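Local atomic coordinates of zinc finger (CCCH type) motif-containing protein (Toxoplasma gondii, PDB entry 7NG2), a protein that probably reads N6-methyladenosine in mRNA through its YTH domain, the part present here, and is linked to cleavage and polyadenylation. Residues Q69-M74 with M101-C106. Residues are numbered along the deposited sequence; the frame is centred on the assembly and turned at random.
Sequences QGFGRM and MWLKQC
Phe71 O accepts two backbone hydrogen bonds from the neighbouring strand: one from Leu103 N at 2.8 Å, lying in the carbonyl plane, and a longer one from Lys104 N at 3.2 Å. Phe71 N in turn donates to Lys104 O, and Arg73 and Met101 exchange a reciprocal pair of N-H to O hydrogen bonds. At the far end Cys106 N donates a hydrogen bond to Gln69 O at 2.9 Å but from above its carbonyl plane, 56° out of it. Two glycines let the backbones close in: Gly70 CA sits 3.1 Å from Lys104 O in a CA-H...O contact, and its backbone angles would press a CB against the carbonyl of Gln69; at Gly72 a CB would clash with Met101 O.

On the face that carries Phe71, Arg73 and Lys104, the Phe71 CG stands between the backbone N and the carbonyl carbon (chi1 68°), which swings the ring toward the partner strand. Its CE1 meets Lys104 CB at 3.5 Å and CE2 meets Leu103 CB at 3.8 Å, the ring crossing the leucine side chain at about a right angle. Leu103 CD1 reaches on to Arg73 CB, also 3.8 Å away. Helix 137-149 packs on the Phe71 ring through Cys144 and Met147. On the opposite face, with Gln105, the Trp102 indole lies beside Gly70, its CZ3 4.1 Å from the glycine CA; it stacks on Phe60 and hydrogen-bonds through NE1 to Ser30 OG of helix 24-33.

Leu103 and Lys104 facing Phe71 form a classic beta bulge, which shifts the antiparallel register by one between strands 67-74 and 98-109 inside the mixed, helix-flanked sheet of the YTH domain.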
loop_
_atom_site.group_PDB
_atom_site.type_symbol
_atom_site.label_atom_id
_atom_site.label_comp_id
_atom_site.label_asym_id
_atom_site.label_seq_id
_atom_site.Cartn_x
_atom_site.Cartn_y
_atom_site.Cartn_z
ATOM N N GLN A 69 4.326 -3.137 -7.399
ATOM C CA GLN A 69 4.333 -4.589 -7.319
ATOM C C GLN A 69 2.974 -5.159 -6.936
ATOM O O GLN A 69 2.814 -6.384 -6.925
ATOM C CB GLN A 69 5.407 -5.080 -6.335
ATOM C CG GLN A 69 6.841 -4.859 -6.803
ATOM C CD GLN A 69 7.252 -3.404 -6.723
ATOM O OE1 GLN A 69 7.180 -2.793 -5.663
ATOM N NE2 GLN A 69 7.675 -2.840 -7.850
ATOM N N GLY A 70 2.004 -4.312 -6.647
ATOM C CA GLY A 70 0.680 -4.770 -6.301
ATOM C C GLY A 70 0.051 -3.845 -5.283
ATOM O O GLY A 70 0.518 -2.741 -5.033
ATOM N N PHE A 71 -1.043 -4.323 -4.695
ATOM C CA PHE A 71 -1.739 -3.526 -3.701
ATOM C C PHE A 71 -2.436 -4.440 -2.707
ATOM O O PHE A 71 -2.671 -5.622 -2.973
ATOM C CB PHE A 71 -2.708 -2.494 -4.314
ATOM C CG PHE A 71 -3.910 -3.088 -5.009
ATOM C CD1 PHE A 71 -3.845 -3.432 -6.348
ATOM C CD2 PHE A 71 -5.117 -3.256 -4.340
ATOM C CE1 PHE A 71 -4.954 -3.954 -7.008
ATOM C CE2 PHE A 71 -6.219 -3.772 -4.992
ATOM C CZ PHE A 71 -6.139 -4.123 -6.329
ATOM N N GLY A 72 -2.731 -3.872 -1.541
ATOM C CA GLY A 72 -3.395 -4.618 -0.492
ATOM C C GLY A 72 -4.311 -3.725 0.313
ATOM O O GLY A 72 -4.340 -2.506 0.136
ATOM N N ARG A 73 -5.100 -4.351 1.183
ATOM C CA ARG A 73 -5.997 -3.645 2.086
ATOM C C ARG A 73 -5.423 -3.693 3.496
ATOM O O ARG A 73 -4.982 -4.751 3.962
ATOM C CB ARG A 73 -7.383 -4.296 2.073
ATOM C CG ARG A 73 -8.411 -3.569 2.927
ATOM C CD ARG A 73 -9.737 -4.312 2.945
ATOM N NE ARG A 73 -10.793 -3.552 3.609
ATOM C CZ ARG A 73 -11.031 -3.580 4.920
ATOM N NH1 ARG A 73 -10.285 -4.333 5.713
ATOM N NH2 ARG A 73 -12.038 -2.869 5.432
ATOM N N MET A 74 -5.403 -2.543 4.163
ATOM C CA MET A 74 -5.062 -2.512 5.578
ATOM C C MET A 74 -6.179 -3.185 6.369
ATOM O O MET A 74 -7.348 -2.816 6.250
ATOM C CB MET A 74 -4.914 -1.061 6.017
ATOM C CG MET A 74 -4.483 -0.863 7.451
ATOM S SD MET A 74 -4.273 0.889 7.773
ATOM C CE MET A 74 -3.724 0.855 9.473
ATOM N N MET A 101 -3.847 -7.435 3.773
ATOM C CA MET A 101 -4.300 -8.492 2.880
ATOM C C MET A 101 -3.870 -8.084 1.478
ATOM O O MET A 101 -4.396 -7.113 0.925
ATOM C CB MET A 101 -5.820 -8.631 2.969
ATOM C CG MET A 101 -6.448 -9.560 1.935
ATOM S SD MET A 101 -8.252 -9.670 2.058
ATOM C CE MET A 101 -8.453 -10.506 3.629
ATOM N N TRP A 102 -2.906 -8.802 0.908
ATOM C CA TRP A 102 -2.516 -8.511 -0.462
ATOM C C TRP A 102 -3.650 -8.906 -1.401
ATOM O O TRP A 102 -4.216 -9.998 -1.289
ATOM C CB TRP A 102 -1.211 -9.225 -0.816
ATOM C CG TRP A 102 -0.002 -8.474 -0.325
ATOM C CD1 TRP A 102 0.451 -8.391 0.968
ATOM C CD2 TRP A 102 0.899 -7.688 -1.115
ATOM N NE1 TRP A 102 1.571 -7.601 1.023
ATOM C CE2 TRP A 102 1.871 -7.160 -0.239
ATOM C CE3 TRP A 102 0.977 -7.377 -2.477
ATOM C CZ2 TRP A 102 2.914 -6.351 -0.683
ATOM C CZ3 TRP A 102 2.017 -6.575 -2.913
ATOM C CH2 TRP A 102 2.969 -6.068 -2.018
ATOM N N LEU A 103 -4.013 -7.988 -2.294
ATOM C CA LEU A 103 -5.128 -8.182 -3.207
ATOM C C LEU A 103 -4.697 -8.328 -4.655
ATOM O O LEU A 103 -5.499 -8.771 -5.486
ATOM C CB LEU A 103 -6.112 -7.009 -3.086
ATOM C CG LEU A 103 -6.741 -6.906 -1.692
ATOM C CD1 LEU A 103 -7.541 -5.616 -1.527
ATOM C CD2 LEU A 103 -7.619 -8.128 -1.421
ATOM N N LYS A 104 -3.462 -7.949 -4.981
ATOM C CA LYS A 104 -2.910 -8.184 -6.309
ATOM C C LYS A 104 -1.396 -8.146 -6.198
ATOM O O LYS A 104 -0.851 -7.313 -5.475
ATOM C CB LYS A 104 -3.351 -7.100 -7.300
ATOM C CG LYS A 104 -2.898 -7.332 -8.737
ATOM C CD LYS A 104 -3.546 -8.569 -9.338
ATOM C CE LYS A 104 -3.208 -8.744 -10.809
ATOM N NZ LYS A 104 -4.074 -9.798 -11.434
ATOM N N GLN A 105 -0.740 -9.077 -6.883
ATOM C CA GLN A 105 0.687 -9.007 -7.174
ATOM C C GLN A 105 0.827 -8.855 -8.681
ATOM O O GLN A 105 0.245 -9.634 -9.440
ATOM C CB GLN A 105 1.394 -10.287 -6.738
ATOM C CG GLN A 105 1.361 -10.534 -5.243
ATOM C CD GLN A 105 1.962 -11.870 -4.858
ATOM O OE1 GLN A 105 3.102 -12.173 -5.204
ATOM N NE2 GLN A 105 1.199 -12.669 -4.129
ATOM N N CYS A 106 1.595 -7.863 -9.120
ATOM C CA CYS A 106 1.668 -7.579 -10.546
ATOM C C CYS A 106 2.961 -6.833 -10.814
ATOM O O CYS A 106 3.743 -6.543 -9.905
ATOM C CB CYS A 106 0.508 -6.681 -10.988
ATOM S SG CYS A 106 0.431 -5.092 -10.122
#